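Local coordinates for protein putative oxidoreductase (PDB 3WJ7) that probably reduces or oxidises a carbonyl or alcohol substrate with a nicotinamide coenzyme, as a member of the short-chain dehydrogenase/reductase (SDR) family, at residues 276-281 against 292-297; 211-216 against 269-274. All coordinates share one frame; numbering follows the deposited sequence.

Contact 1: 276-281 against 292-297; sequences PVALVS and PRVTRE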
loop_
_atom_site.group_PDB
_atom_site.type_symbol
_atom_site.label_atom_id
_atom_site.label_comp_id
_atom_site.label_asym_id
_atom_site.label_seq_id
_atom_site.Cartn_x
_atom_site.Cartn_y
_atom_site.Cartn_z
ATOM N N PRO A 276 -2.991 -12.358 22.085
ATOM C CA PRO A 276 -3.033 -13.596 21.301
ATOM C C PRO A 276 -3.282 -13.403 19.813
ATOM O O PRO A 276 -2.706 -14.154 19.007
ATOM C CB PRO A 276 -4.206 -14.353 21.920
ATOM C CG PRO A 276 -4.123 -13.962 23.351
ATOM C CD PRO A 276 -3.795 -12.482 23.319
ATOM N N VAL A 277 -4.137 -12.439 19.453
ATOM C CA VAL A 277 -4.457 -12.160 18.049
ATOM C C VAL A 277 -3.189 -11.640 17.359
ATOM O O VAL A 277 -2.874 -12.003 16.197
ATOM C CB VAL A 277 -5.568 -11.094 17.939
ATOM C CG1 VAL A 277 -6.146 -11.040 16.539
ATOM C CG2 VAL A 277 -6.674 -11.358 18.952
ATOM N N ALA A 278 -2.477 -10.773 18.083
ATOM C CA ALA A 278 -1.177 -10.223 17.639
ATOM C C ALA A 278 -0.197 -11.349 17.355
ATOM O O ALA A 278 0.485 -11.375 16.304
ATOM C CB ALA A 278 -0.596 -9.315 18.709
ATOM N N LEU A 279 -0.156 -12.293 18.294
ATOM C CA LEU A 279 0.732 -13.402 18.189
ATOM C C LEU A 279 0.370 -14.264 16.992
ATOM O O LEU A 279 1.235 -14.625 16.230
ATOM C CB LEU A 279 0.669 -14.210 19.462
ATOM C CG LEU A 279 1.779 -15.217 19.705
ATOM C CD1 LEU A 279 3.113 -14.473 19.823
ATOM C CD2 LEU A 279 1.417 -16.011 20.966
ATOM N N VAL A 280 -0.907 -14.565 16.822
ATOM C CA VAL A 280 -1.343 -15.419 15.734
ATOM C C VAL A 280 -1.038 -14.731 14.418
ATOM O O VAL A 280 -0.475 -15.328 13.491
ATOM C CB VAL A 280 -2.848 -15.764 15.834
ATOM C CG1 VAL A 280 -3.253 -16.692 14.702
ATOM C CG2 VAL A 280 -3.128 -16.442 17.167
ATOM N N SER A 281 -1.420 -13.470 14.352
ATOM C CA SER A 281 -1.029 -12.576 13.265
ATOM C C SER A 281 0.464 -12.645 12.881
ATOM O O SER A 281 0.774 -12.792 11.720
ATOM C CB SER A 281 -1.460 -11.154 13.629
ATOM O OG SER A 281 -0.853 -10.208 12.795
ATOM N N PRO A 292 3.400 -8.881 8.545
ATOM C CA PRO A 292 2.184 -8.798 9.363
ATOM C C PRO A 292 1.722 -7.359 9.432
ATOM O O PRO A 292 2.547 -6.476 9.446
ATOM C CB PRO A 292 2.627 -9.299 10.732
ATOM C CG PRO A 292 4.125 -9.223 10.714
ATOM C CD PRO A 292 4.604 -9.263 9.297
ATOM N N ARG A 293 0.423 -7.116 9.427
ATOM C CA ARG A 293 -0.062 -5.753 9.574
ATOM C C ARG A 293 -0.018 -5.351 11.034
ATOM O O ARG A 293 0.040 -4.155 11.355
ATOM C CB ARG A 293 -1.503 -5.635 9.092
ATOM C CG ARG A 293 -1.686 -5.826 7.594
ATOM C CD ARG A 293 -3.112 -5.475 7.202
ATOM N NE ARG A 293 -3.314 -4.028 7.239
ATOM C CZ ARG A 293 -4.465 -3.435 7.530
ATOM N NH1 ARG A 293 -5.543 -4.161 7.818
ATOM N NH2 ARG A 293 -4.526 -2.111 7.550
ATOM N N VAL A 294 -0.049 -6.367 11.901
ATOM C CA VAL A 294 -0.193 -6.213 13.330
ATOM C C VAL A 294 0.759 -7.171 14.028
ATOM O O VAL A 294 0.895 -8.302 13.604
ATOM C CB VAL A 294 -1.632 -6.516 13.676
ATOM C CG1 VAL A 294 -1.789 -7.049 15.079
ATOM C CG2 VAL A 294 -2.454 -5.265 13.481
ATOM N N THR A 295 1.453 -6.703 15.070
ATOM C CA THR A 295 2.407 -7.520 15.857
ATOM C C THR A 295 2.210 -7.176 17.342
ATOM O O THR A 295 1.561 -6.172 17.643
ATOM C CB THR A 295 3.890 -7.191 15.496
ATOM O OG1 THR A 295 4.238 -5.933 16.041
ATOM C CG2 THR A 295 4.142 -7.069 14.004
ATOM N N ARG A 296 2.782 -7.961 18.261
ATOM C CA ARG A 296 2.995 -7.489 19.653
ATOM C C ARG A 296 3.552 -6.076 19.761
ATOM O O ARG A 296 3.062 -5.284 20.564
ATOM C CB ARG A 296 3.903 -8.424 20.431
ATOM C CG ARG A 296 3.308 -9.817 20.556
ATOM C CD ARG A 296 4.338 -10.783 21.088
ATOM N NE ARG A 296 5.422 -10.966 20.132
ATOM C CZ ARG A 296 6.394 -11.858 20.259
ATOM N NH1 ARG A 296 6.430 -12.638 21.316
ATOM N NH2 ARG A 296 7.320 -11.964 19.314
ATOM N N GLU A 297 4.557 -5.747 18.956
ATOM C CA GLU A 297 5.150 -4.393 18.932
ATOM C C GLU A 297 4.102 -3.347 18.521
ATOM O O GLU A 297 4.130 -2.204 18.956
ATOM C CB GLU A 297 6.407 -4.341 18.005
ATOM C CG GLU A 297 7.323 -3.117 18.200
ATOM C CD GLU A 297 8.123 -2.676 16.949
ATOM O OE1 GLU A 297 7.563 -1.998 16.035
ATOM O OE2 GLU A 297 9.344 -2.975 16.890
#
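A helix-loop-helix unit in the C-terminal part of this SDR protein brings S281 and A278 of helix 275-288 against the returning segment 292-297, whose last two residues start helix 296-302. The polar link is a single hydrogen bond from S281 OG to V294 O, 2.7 Å long. The hydroxyl sits to one side of the carbonyl, with a C=O...OG angle of 133° and a tilt of 32° out of the carbonyl plane. It gets there because OG lies anti to the backbone N (chi1 166°). P292 CB and V294 CB both pack near the hydroxyl, 4.1 and 3.9 Å from S281 OG.

One turn earlier, A278 lets the two backbones come close, its CA 4.8 Å from the CA of T295. Its CB rests on the start of the second helix, 3.7 Å from R296 N, and only loosely on V294 CG1. Farther out, the side chains of L279 and R296 cross obliquely. L279 CD1 lies 3.8 Å above one face of the R296 guanidinium, displaced toward its rim, where it is 4.1 Å from NH1. The charge of R296 is met elsewhere, by salt bridges from NH2 to E282 and to D201 of the third subunit.

T295 CB points away from segment 276-281, and OG1 accepts a hydrogen bond from T298 N. This is the N-cap of helix 296-302, where the chain turns back along helix 275-288, beside F288 of the second subunit.

Contact 2: 211-216 against 269-274; sequences VETGLN and LKQSWL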
loop_
_atom_site.group_PDB
_atom_site.type_symbol
_atom_site.label_atom_id
_atom_site.label_comp_id
_atom_site.label_asym_id
_atom_site.label_seq_id
_atom_site.Cartn_x
_atom_site.Cartn_y
_atom_site.Cartn_z
ATOM N N VAL A 211 -13.839 -2.590 22.065
ATOM C CA VAL A 211 -12.513 -2.758 22.636
ATOM C C VAL A 211 -12.198 -1.485 23.387
ATOM O O VAL A 211 -12.314 -0.388 22.829
ATOM C CB VAL A 211 -11.461 -3.010 21.528
ATOM C CG1 VAL A 211 -10.087 -3.187 22.132
ATOM C CG2 VAL A 211 -11.850 -4.224 20.676
ATOM N N GLU A 212 -11.834 -1.637 24.657
ATOM C CA GLU A 212 -11.598 -0.526 25.566
ATOM C C GLU A 212 -10.412 0.278 25.055
ATOM O O GLU A 212 -9.452 -0.259 24.499
ATOM C CB GLU A 212 -11.329 -1.045 26.997
ATOM C CG GLU A 212 -11.159 -0.004 28.123
ATOM C CD GLU A 212 -12.351 0.986 28.293
ATOM O OE1 GLU A 212 -12.684 1.742 27.356
ATOM O OE2 GLU A 212 -12.955 1.052 29.381
ATOM N N THR A 213 -10.511 1.586 25.216
ATOM C CA THR A 213 -9.362 2.467 25.091
ATOM C C THR A 213 -9.673 3.896 25.525
ATOM O O THR A 213 -10.804 4.197 25.921
ATOM C CB THR A 213 -8.729 2.458 23.686
ATOM O OG1 THR A 213 -7.427 3.057 23.794
ATOM C CG2 THR A 213 -9.584 3.183 22.647
ATOM N N GLY A 214 -8.654 4.750 25.456
ATOM C CA GLY A 214 -8.747 6.114 25.942
ATOM C C GLY A 214 -8.643 7.077 24.796
ATOM O O GLY A 214 -7.809 6.905 23.912
ATOM N N LEU A 215 -9.490 8.098 24.810
ATOM C CA LEU A 215 -9.401 9.136 23.816
ATOM C C LEU A 215 -9.729 10.444 24.486
ATOM O O LEU A 215 -10.016 10.474 25.665
ATOM C CB LEU A 215 -10.294 8.858 22.575
ATOM C CG LEU A 215 -11.832 8.647 22.515
ATOM C CD1 LEU A 215 -12.073 7.547 21.469
ATOM C CD2 LEU A 215 -12.541 8.224 23.798
ATOM N N ASN A 216 -9.665 11.516 23.713
ATOM C CA ASN A 216 -9.974 12.830 24.166
ATOM C C ASN A 216 -11.029 13.316 23.206
ATOM O O ASN A 216 -10.761 13.401 22.003
ATOM C CB ASN A 216 -8.722 13.681 24.024
ATOM C CG ASN A 216 -8.883 15.099 24.544
ATOM O OD1 ASN A 216 -9.711 15.871 24.063
ATOM N ND2 ASN A 216 -8.033 15.459 25.482
ATOM N N LEU A 269 -14.152 -5.658 25.687
ATOM C CA LEU A 269 -12.911 -6.388 25.481
ATOM C C LEU A 269 -11.665 -5.613 25.928
ATOM O O LEU A 269 -11.376 -4.557 25.369
ATOM C CB LEU A 269 -12.809 -6.747 24.001
ATOM C CG LEU A 269 -14.066 -7.397 23.420
ATOM C CD1 LEU A 269 -13.717 -7.775 21.990
ATOM C CD2 LEU A 269 -14.506 -8.612 24.234
ATOM N N LYS A 270 -10.915 -6.119 26.913
ATOM C CA LYS A 270 -9.718 -5.400 27.361
ATOM C C LYS A 270 -8.669 -5.500 26.242
ATOM O O LYS A 270 -8.621 -6.470 25.458
ATOM C CB LYS A 270 -9.142 -5.958 28.652
ATOM C CG LYS A 270 -9.998 -5.779 29.885
ATOM C CD LYS A 270 -9.377 -6.467 31.092
ATOM C CE LYS A 270 -10.445 -6.669 32.165
ATOM N NZ LYS A 270 -10.336 -7.988 32.869
ATOM N N GLN A 271 -7.821 -4.490 26.171
ATOM C CA GLN A 271 -6.917 -4.387 25.052
ATOM C C GLN A 271 -5.851 -5.455 25.189
ATOM O O GLN A 271 -5.338 -5.965 24.189
ATOM C CB GLN A 271 -6.315 -2.980 24.969
ATOM C CG GLN A 271 -6.049 -2.521 23.540
ATOM C CD GLN A 271 -6.307 -1.050 23.350
ATOM O OE1 GLN A 271 -6.193 -0.263 24.293
ATOM N NE2 GLN A 271 -6.671 -0.664 22.131
ATOM N N SER A 272 -5.549 -5.834 26.422
ATOM C CA SER A 272 -4.564 -6.877 26.634
ATOM C C SER A 272 -5.044 -8.247 26.101
ATOM O O SER A 272 -4.247 -9.167 25.981
ATOM C CB SER A 272 -4.136 -6.957 28.097
ATOM O OG SER A 272 -5.246 -7.137 28.937
ATOM N N TRP A 273 -6.338 -8.378 25.777
ATOM C CA TRP A 273 -6.847 -9.626 25.252
ATOM C C TRP A 273 -6.570 -9.692 23.771
ATOM O O TRP A 273 -6.886 -10.674 23.128
ATOM C CB TRP A 273 -8.347 -9.762 25.467
ATOM C CG TRP A 273 -8.797 -9.805 26.896
ATOM C CD1 TRP A 273 -8.007 -9.867 28.009
ATOM C CD2 TRP A 273 -10.145 -9.818 27.357
ATOM N NE1 TRP A 273 -8.781 -9.917 29.131
ATOM C CE2 TRP A 273 -10.101 -9.886 28.767
ATOM C CE3 TRP A 273 -11.389 -9.785 26.715
ATOM C CZ2 TRP A 273 -11.251 -9.894 29.560
ATOM C CZ3 TRP A 273 -12.542 -9.789 27.489
ATOM C CH2 TRP A 273 -12.464 -9.842 28.908
ATOM N N LEU A 274 -5.992 -8.645 23.205
ATOM C CA LEU A 274 -5.702 -8.700 21.769
ATOM C C LEU A 274 -4.325 -9.331 21.553
ATOM O O LEU A 274 -3.981 -9.696 20.432
ATOM C CB LEU A 274 -5.805 -7.307 21.120
ATOM C CG LEU A 274 -7.169 -6.602 21.082
ATOM C CD1 LEU A 274 -6.962 -5.102 21.044
ATOM C CD2 LEU A 274 -8.066 -7.033 19.920
#
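V211 and L269 meet as a parallel beta bridge, their CA atoms 4.6 Å apart and their side chains on the same face of the two-stranded sheet. One hydrogen bond joins the backbones, from E212 N to L269 O at 3.0 Å, and its N-H...O angle of 169° is nearly straight. V211 CA also makes a CA-H...O contact with this oxygen. The V211 branches divide the apolar work: CG2 lies 4.2 Å from L269 CD1, while CG1, anti to the backbone N (chi1 -180°), comes to 3.8 Å from L274 CD1.

Q271 reaches across with its amide end. E212 O points onto one face of the Q271 amide, 3.4 Å from CD, while Q271 OE1 lies 3.6 Å from T213 OG1; Q271 OE1 and E212 O are both acceptors and make no bond. The amide is positioned from outside, by a hydrogen bond from NE2 to the G287 carbonyl of the second subunit. An alanine here would probably leave that carbonyl without this donor and open a gap beside E212 O and T213.

Farther out, E212 OE1 accepts a hydrogen bond from G250 N, at the start of helix 249-259, and a weak one from T213 N. The contact thus joins strand 209-211 to strand 267-269 and the 3-10 turn leading into helix 275-288, while strand 214-219 belongs to the mixed sheet, pairing parallel with 176-185 and antiparallel with 239-248.

Neither contact is fully buried: each has two buried residues among those that touch, A278 and V294 in contact 1, V211 and L274 in contact 2. Their centres are 15 Å apart, and the 3-10 turn of contact 2 leads directly into helix 275-288, whose first turns carry contact 1. Contact 2 is tied by a backbone-to-backbone bond at a strand edge, contact 1 by a side-chain hydroxyl on a loop carbonyl. Contact 1 lies farther out, its centre about 27 Å from the chain's centre, against about 21 Å for contact 2. Both touch the second subunit, and contact 1 also reaches the third, where R296 meets D201 of that subunit.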